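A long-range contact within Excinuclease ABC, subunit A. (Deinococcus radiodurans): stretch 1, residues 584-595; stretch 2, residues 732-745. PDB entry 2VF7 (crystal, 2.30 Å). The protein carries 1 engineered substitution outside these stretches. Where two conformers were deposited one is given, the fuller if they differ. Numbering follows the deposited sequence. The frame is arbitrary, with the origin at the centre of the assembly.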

ATOM      1  N   THR A 584     -16.651  13.797  48.294  1.00 62.95           N
ATOM      2  CA  THR A 584     -16.590  15.148  47.752  1.00 63.25           C
ATOM      3  C   THR A 584     -16.328  15.120  46.251  1.00 63.43           C
ATOM      4  O   THR A 584     -17.052  15.744  45.466  1.00 63.68           O
ATOM      5  CB  THR A 584     -15.476  15.953  48.449  1.00 63.17           C
ATOM      6  OG1 THR A 584     -15.724  15.978  49.861  1.00 63.11           O
ATOM      7  CG2 THR A 584     -15.418  17.382  47.916  1.00 63.60           C
ATOM      8  N   ARG A 585     -15.285  14.397  45.863  1.00 63.52           N
ATOM      9  CA  ARG A 585     -14.884  14.300  44.470  1.00 63.50           C
ATOM     10  C   ARG A 585     -14.862  12.863  43.962  1.00 63.21           C
ATOM     11  O   ARG A 585     -14.614  11.921  44.716  1.00 63.14           O
ATOM     12  CB  ARG A 585     -13.496  14.893  44.279  1.00 63.53           C
ATOM     13  CG  ARG A 585     -13.431  16.389  44.358  1.00 64.81           C
ATOM     14  CD  ARG A 585     -12.295  16.888  43.479  1.00 66.81           C
ATOM     15  NE  ARG A 585     -11.037  16.185  43.739  1.00 67.79           N
ATOM     16  CZ  ARG A 585     -10.062  16.030  42.846  1.00 68.90           C
ATOM     17  NH1 ARG A 585     -10.192  16.513  41.615  1.00 69.29           N
ATOM     18  NH2 ARG A 585      -8.958  15.374  43.179  1.00 69.44           N
ATOM     19  N   LEU A 586     -15.139  12.735  42.668  1.00 62.88           N
ATOM     20  CA  LEU A 586     -14.897  11.540  41.891  1.00 62.66           C
ATOM     21  C   LEU A 586     -13.675  11.840  41.034  1.00 62.61           C
ATOM     22  O   LEU A 586     -13.599  12.877  40.381  1.00 62.25           O
ATOM     23  CB  LEU A 586     -16.126  11.253  41.014  1.00 62.69           C
ATOM     24  CG  LEU A 586     -16.296  10.137  39.967  1.00 62.27           C
ATOM     25  CD1 LEU A 586     -15.639  10.472  38.644  1.00 62.85           C
ATOM     26  CD2 LEU A 586     -15.870   8.761  40.462  1.00 62.42           C
ATOM     27  N   VAL A 587     -12.706  10.938  41.062  1.00 62.93           N
ATOM     28  CA  VAL A 587     -11.575  10.996  40.141  1.00 62.78           C
ATOM     29  C   VAL A 587     -11.458   9.643  39.452  1.00 62.79           C
ATOM     30  O   VAL A 587     -11.253   8.635  40.114  1.00 62.62           O
ATOM     31  CB  VAL A 587     -10.260  11.337  40.872  1.00 62.55           C
ATOM     32  CG1 VAL A 587      -9.062  11.030  39.987  1.00 62.66           C
ATOM     33  CG2 VAL A 587     -10.256  12.787  41.292  1.00 62.14           C
ATOM     34  N   ARG A 588     -11.615   9.615  38.134  1.00 62.99           N
ATOM     35  CA  ARG A 588     -11.440   8.367  37.419  1.00 64.06           C
ATOM     36  C   ARG A 588     -10.109   8.361  36.678  1.00 64.12           C
ATOM     37  O   ARG A 588      -9.726   9.352  36.066  1.00 64.00           O
ATOM     38  CB  ARG A 588     -12.629   8.055  36.496  1.00 64.21           C
ATOM     39  CG  ARG A 588     -12.497   8.523  35.043  1.00 66.46           C
ATOM     40  CD  ARG A 588     -13.295   7.632  34.093  1.00 68.20           C
ATOM     41  NE  ARG A 588     -12.919   6.226  34.235  1.00 70.01           N
ATOM     42  CZ  ARG A 588     -13.225   5.264  33.367  1.00 71.10           C
ATOM     43  NH1 ARG A 588     -13.919   5.542  32.264  1.00 70.29           N
ATOM     44  NH2 ARG A 588     -12.824   4.016  33.608  1.00 71.01           N
ATOM     45  N   VAL A 589      -9.402   7.241  36.759  1.00 64.51           N
ATOM     46  CA  VAL A 589      -8.126   7.090  36.077  1.00 65.13           C
ATOM     47  C   VAL A 589      -8.229   5.987  35.027  1.00 65.59           C
ATOM     48  O   VAL A 589      -8.267   4.794  35.341  1.00 65.72           O
ATOM     49  CB  VAL A 589      -6.960   6.854  37.072  1.00 65.09           C
ATOM     50  CG1 VAL A 589      -5.652   6.713  36.343  1.00 64.75           C
ATOM     51  CG2 VAL A 589      -6.874   8.014  38.057  1.00 65.62           C
ATOM     52  N   ASP A 590      -8.288   6.431  33.775  1.00 66.24           N
ATOM     53  CA  ASP A 590      -8.420   5.578  32.592  1.00 66.53           C
ATOM     54  C   ASP A 590      -7.074   5.137  32.017  1.00 66.36           C
ATOM     55  O   ASP A 590      -6.018   5.682  32.350  1.00 66.32           O
ATOM     56  CB  ASP A 590      -9.232   6.318  31.505  1.00 66.78           C
ATOM     57  CG  ASP A 590      -8.999   7.862  31.506  0.80 68.58           C
ATOM     58  OD1 ASP A 590      -9.800   8.589  30.868  1.00 69.87           O
ATOM     59  OD2 ASP A 590      -8.031   8.363  32.134  1.00 69.00           O
ATOM     60  N   GLN A 591      -7.133   4.142  31.136  1.00 66.08           N
ATOM     61  CA  GLN A 591      -5.957   3.633  30.419  1.00 65.59           C
ATOM     62  C   GLN A 591      -5.587   4.467  29.176  1.00 64.28           C
ATOM     63  O   GLN A 591      -4.474   4.333  28.650  1.00 63.52           O
ATOM     64  CB  GLN A 591      -6.194   2.179  30.005  0.60 66.10           C
ATOM     65  CG  GLN A 591      -7.484   1.962  29.190  0.60 68.45           C
ATOM     66  CD  GLN A 591      -8.759   2.151  30.009  1.00 71.64           C
ATOM     67  OE1 GLN A 591      -9.721   2.778  29.547  1.00 72.80           O
ATOM     68  NE2 GLN A 591      -8.774   1.603  31.231  1.00 73.49           N
ATOM     69  N   LYS A 592      -6.533   5.302  28.723  1.00 62.54           N
ATOM     70  CA  LYS A 592      -6.405   6.128  27.509  1.00 61.35           C
ATOM     71  C   LYS A 592      -5.154   7.036  27.531  1.00 60.47           C
ATOM     72  O   LYS A 592      -4.607   7.292  28.602  1.00 59.71           O
ATOM     73  CB  LYS A 592      -7.679   6.965  27.284  1.00 61.05           C
ATOM     74  CG  LYS A 592      -8.963   6.285  27.735  1.00 61.55           C
ATOM     75  CD  LYS A 592     -10.094   6.385  26.726  1.00 60.75           C
ATOM     76  CE  LYS A 592      -9.943   5.356  25.613  1.00 61.20           C
ATOM     77  NZ  LYS A 592     -11.278   4.888  25.102  1.00 61.73           N
ATOM     78  N   PRO A 593      -4.697   7.508  26.350  1.00 59.91           N
ATOM     79  CA  PRO A 593      -3.489   8.344  26.284  1.00 59.69           C
ATOM     80  C   PRO A 593      -3.687   9.713  26.927  1.00 59.55           C
ATOM     81  O   PRO A 593      -4.827  10.130  27.151  1.00 59.57           O
ATOM     82  CB  PRO A 593      -3.252   8.511  24.777  1.00 59.78           C
ATOM     83  CG  PRO A 593      -4.125   7.487  24.105  1.00 59.94           C
ATOM     84  CD  PRO A 593      -5.270   7.263  25.012  1.00 59.94           C
ATOM     85  N   ILE A 594      -2.593  10.421  27.201  1.00 59.45           N
ATOM     86  CA  ILE A 594      -2.719  11.747  27.772  1.00 58.72           C
ATOM     87  C   ILE A 594      -3.176  12.717  26.682  1.00 59.66           C
ATOM     88  O   ILE A 594      -3.997  13.605  26.952  1.00 60.12           O
ATOM     89  CB  ILE A 594      -1.454  12.215  28.544  1.00 58.87           C
ATOM     90  CG1 ILE A 594      -0.203  12.217  27.659  1.00 58.27           C
ATOM     91  CG2 ILE A 594      -1.263  11.375  29.807  1.00 57.51           C
ATOM     92  CD1 ILE A 594       0.994  12.949  28.271  1.00 58.35           C
ATOM     93  N   GLY A 595      -2.662  12.518  25.459  1.00 59.93           N
ATOM     94  CA  GLY A 595      -3.172  13.151  24.230  1.00 59.37           C
ATOM     95  C   GLY A 595      -3.058  12.194  23.046  1.00 59.31           C
ATOM     96  O   GLY A 595      -2.388  11.162  23.141  1.00 59.25           O
ATOM     97  N   SER A 732       2.934   4.022  26.281  1.00 48.83           N
ATOM     98  CA  SER A 732       2.091   2.839  26.388  1.00 49.85           C
ATOM     99  C   SER A 732       0.893   3.176  27.261  1.00 50.66           C
ATOM    100  O   SER A 732       0.771   4.302  27.738  1.00 51.57           O
ATOM    101  CB  SER A 732       2.880   1.711  27.030  1.00 49.70           C
ATOM    102  OG  SER A 732       3.530   2.179  28.205  1.00 50.40           O
ATOM    103  N   GLY A 733       0.015   2.214  27.492  1.00 50.83           N
ATOM    104  CA  GLY A 733      -1.173   2.499  28.281  1.00 51.16           C
ATOM    105  C   GLY A 733      -0.874   2.729  29.751  1.00 50.84           C
ATOM    106  O   GLY A 733      -1.434   3.649  30.359  1.00 51.49           O
ATOM    107  N   GLY A 734       0.013   1.898  30.299  1.00 50.37           N
ATOM    108  CA  GLY A 734       0.438   1.957  31.689  1.00 50.17           C
ATOM    109  C   GLY A 734       1.293   3.157  32.075  1.00 50.78           C
ATOM    110  O   GLY A 734       1.221   3.613  33.230  1.00 50.94           O
ATOM    111  N   GLU A 735       2.101   3.651  31.129  1.00 50.23           N
ATOM    112  CA  GLU A 735       2.861   4.899  31.283  1.00 50.56           C
ATOM    113  C   GLU A 735       1.917   6.073  31.367  1.00 50.81           C
ATOM    114  O   GLU A 735       2.099   6.927  32.215  1.00 50.66           O
ATOM    115  CB  GLU A 735       3.853   5.109  30.138  1.00 49.84           C
ATOM    116  CG  GLU A 735       5.112   4.284  30.300  1.00 51.30           C
ATOM    117  CD  GLU A 735       5.977   4.136  29.039  1.00 51.06           C
ATOM    118  OE1 GLU A 735       5.682   4.688  27.961  1.00 50.09           O
ATOM    119  OE2 GLU A 735       7.003   3.444  29.143  1.00 54.74           O
ATOM    120  N   ALA A 736       0.895   6.107  30.506  1.00 51.33           N
ATOM    121  CA  ALA A 736      -0.112   7.186  30.552  1.00 51.74           C
ATOM    122  C   ALA A 736      -1.013   7.147  31.781  1.00 52.25           C
ATOM    123  O   ALA A 736      -1.397   8.201  32.308  1.00 53.64           O
ATOM    124  CB  ALA A 736      -0.949   7.192  29.301  1.00 52.00           C
ATOM    125  N   GLN A 737      -1.379   5.946  32.217  1.00 52.25           N
ATOM    126  CA  GLN A 737      -2.191   5.777  33.428  1.00 52.56           C
ATOM    127  C   GLN A 737      -1.485   6.347  34.667  1.00 51.98           C
ATOM    128  O   GLN A 737      -2.089   7.074  35.458  1.00 51.94           O
ATOM    129  CB  GLN A 737      -2.553   4.298  33.651  1.00 51.87           C
ATOM    130  CG  GLN A 737      -3.513   4.076  34.838  1.00 53.20           C
ATOM    131  CD  GLN A 737      -4.370   2.804  34.735  1.00 53.88           C
ATOM    132  OE1 GLN A 737      -4.155   1.951  33.862  1.00 54.44           O
ATOM    133  NE2 GLN A 737      -5.371   2.694  35.625  1.00 54.97           N
ATOM    134  N   ARG A 738      -0.205   6.013  34.815  1.00 51.90           N
ATOM    135  CA  ARG A 738       0.612   6.462  35.937  1.00 51.69           C
ATOM    136  C   ARG A 738       0.910   7.967  35.927  1.00 51.35           C
ATOM    137  O   ARG A 738       1.121   8.536  36.972  1.00 51.76           O
ATOM    138  CB  ARG A 738       1.912   5.654  36.006  1.00 51.52           C
ATOM    139  CG  ARG A 738       1.738   4.201  36.441  1.00 51.10           C
ATOM    140  CD  ARG A 738       3.068   3.477  36.499  1.00 52.19           C
ATOM    141  NE  ARG A 738       3.516   2.981  35.189  1.00 55.80           N
ATOM    142  CZ  ARG A 738       4.780   2.655  34.885  0.80 57.77           C
ATOM    143  NH1 ARG A 738       5.759   2.786  35.787  0.80 58.21           N
ATOM    144  NH2 ARG A 738       5.075   2.186  33.676  1.00 58.34           N
ATOM    145  N   ILE A 739       0.942   8.598  34.757  1.00 51.40           N
ATOM    146  CA  ILE A 739       1.109  10.061  34.651  1.00 51.44           C
ATOM    147  C   ILE A 739      -0.140  10.769  35.205  1.00 51.82           C
ATOM    148  O   ILE A 739      -0.033  11.750  35.952  1.00 51.59           O
ATOM    149  CB  ILE A 739       1.378  10.506  33.176  1.00 51.55           C
ATOM    150  CG1 ILE A 739       2.575   9.756  32.579  1.00 51.53           C
ATOM    151  CG2 ILE A 739       1.587  12.009  33.049  1.00 48.84           C
ATOM    152  CD1 ILE A 739       2.934  10.192  31.163  1.00 51.26           C
ATOM    153  N   LYS A 740      -1.314  10.245  34.842  1.00 52.19           N
ATOM    154  CA  LYS A 740      -2.604  10.784  35.268  1.00 52.36           C
ATOM    155  C   LYS A 740      -2.773  10.638  36.759  1.00 52.61           C
ATOM    156  O   LYS A 740      -3.320  11.521  37.416  1.00 52.92           O
ATOM    157  CB  LYS A 740      -3.752  10.041  34.588  1.00 52.57           C
ATOM    158  CG  LYS A 740      -3.934  10.323  33.104  1.00 52.83           C
ATOM    159  CD  LYS A 740      -4.802   9.232  32.534  1.00 54.01           C
ATOM    160  CE  LYS A 740      -4.711   9.175  31.051  1.00 53.10           C
ATOM    161  NZ  LYS A 740      -5.813   9.938  30.436  1.00 54.45           N
ATOM    162  N   LEU A 741      -2.327   9.496  37.278  1.00 52.64           N
ATOM    163  CA  LEU A 741      -2.328   9.214  38.705  1.00 52.48           C
ATOM    164  C   LEU A 741      -1.449  10.184  39.476  1.00 52.64           C
ATOM    165  O   LEU A 741      -1.869  10.686  40.513  1.00 53.05           O
ATOM    166  CB  LEU A 741      -1.859   7.783  38.960  1.00 52.40           C
ATOM    167  CG  LEU A 741      -2.002   7.153  40.348  1.00 52.69           C
ATOM    168  CD1 LEU A 741      -3.413   7.339  40.902  1.00 52.55           C
ATOM    169  CD2 LEU A 741      -1.625   5.663  40.304  1.00 52.54           C
ATOM    170  N   ALA A 742      -0.240  10.440  38.978  1.00 52.54           N
ATOM    171  CA  ALA A 742       0.719  11.306  39.664  1.00 53.18           C
ATOM    172  C   ALA A 742       0.225  12.744  39.713  1.00 53.94           C
ATOM    173  O   ALA A 742       0.434  13.453  40.705  1.00 53.67           O
ATOM    174  CB  ALA A 742       2.085  11.225  39.020  1.00 52.43           C
ATOM    175  N   THR A 743      -0.453  13.154  38.639  1.00 55.19           N
ATOM    176  CA  THR A 743      -1.100  14.462  38.558  1.00 55.95           C
ATOM    177  C   THR A 743      -2.145  14.604  39.664  1.00 56.72           C
ATOM    178  O   THR A 743      -2.337  15.693  40.202  1.00 56.50           O
ATOM    179  CB  THR A 743      -1.737  14.695  37.169  1.00 55.78           C
ATOM    180  OG1 THR A 743      -0.794  14.344  36.149  1.00 56.98           O
ATOM    181  CG2 THR A 743      -2.127  16.147  36.979  1.00 55.58           C
ATOM    182  N   GLU A 744      -2.796  13.496  40.009  1.00 57.77           N
ATOM    183  CA  GLU A 744      -3.802  13.466  41.088  1.00 58.79           C
ATOM    184  C   GLU A 744      -3.282  13.028  42.464  1.00 59.38           C
ATOM    185  O   GLU A 744      -4.058  12.961  43.416  1.00 59.63           O
ATOM    186  CB  GLU A 744      -4.975  12.561  40.693  1.00 58.74           C
ATOM    187  CG  GLU A 744      -5.852  13.114  39.600  1.00 59.37           C
ATOM    188  CD  GLU A 744      -6.455  14.438  39.976  1.00 60.57           C
ATOM    189  OE1 GLU A 744      -6.849  14.614  41.157  1.00 61.27           O
ATOM    190  OE2 GLU A 744      -6.534  15.310  39.091  1.00 61.51           O
ATOM    191  N   LEU A 745      -1.990  12.728  42.578  1.00 60.24           N
ATOM    192  CA  LEU A 745      -1.438  12.193  43.828  1.00 61.19           C
ATOM    193  C   LEU A 745      -1.211  13.251  44.917  1.00 62.08           C
ATOM    194  O   LEU A 745      -1.606  13.048  46.064  1.00 62.11           O
ATOM    195  CB  LEU A 745      -0.149  11.417  43.566  1.00 61.19           C
ATOM    196  CG  LEU A 745      -0.128   9.963  44.046  1.00 61.76           C
ATOM    197  CD1 LEU A 745      -1.317   9.194  43.482  1.00 60.91           C
ATOM    198  CD2 LEU A 745       1.181   9.259  43.674  1.00 60.97           C
TER

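Two salt bridges anchor the contact. Arg-585 NH2 donates to Glu-744 OE1 at 3.0 Å with an N-H...O angle of 168°, and the carboxylate oxygen lies at the guanidinium edge, near its plane, so the approach is close to ideal. Both CA-to-CB bonds point toward the opposite stretch. The second bridge joins Lys-740 NZ to Asp-590 OD2 at 3.2 Å; Asp-590 starts out away from the helix, but its carboxylate comes back within reach. Lys-740 NZ also makes a weak hydrogen bond to Pro-593 O at 3.4 Å. The long lysine chain suits this position: it spans from the helix to the loop after the strand, and Lys-740 CE lies 3.1 Å from Lys-592 O.

The strand and helix run nearly antiparallel (158°), their axes 9.1 Å apart at closest approach. Between them, Val-589 CG1 packs 3.7 Å from Gln-737 CG and 4.2 Å from Lys-740 CB, a branched apolar side chain against aliphatic parts of polar ones. Val-587 CG1 similarly meets Glu-744 CG at 3.8 Å. Farther along, Ile-594 CG2 lies 4.2 Å from Ala-736 CB and 4.4 Å from Ile-739 CG2. Ala-736 points its CB toward the loop, where the backbones are close (Pro-593 CA to Ala-736 CA, 5.6 Å); Ala-736 CB lies 3.7 Å from Lys-592 O. Together the stretches bury 637 Å².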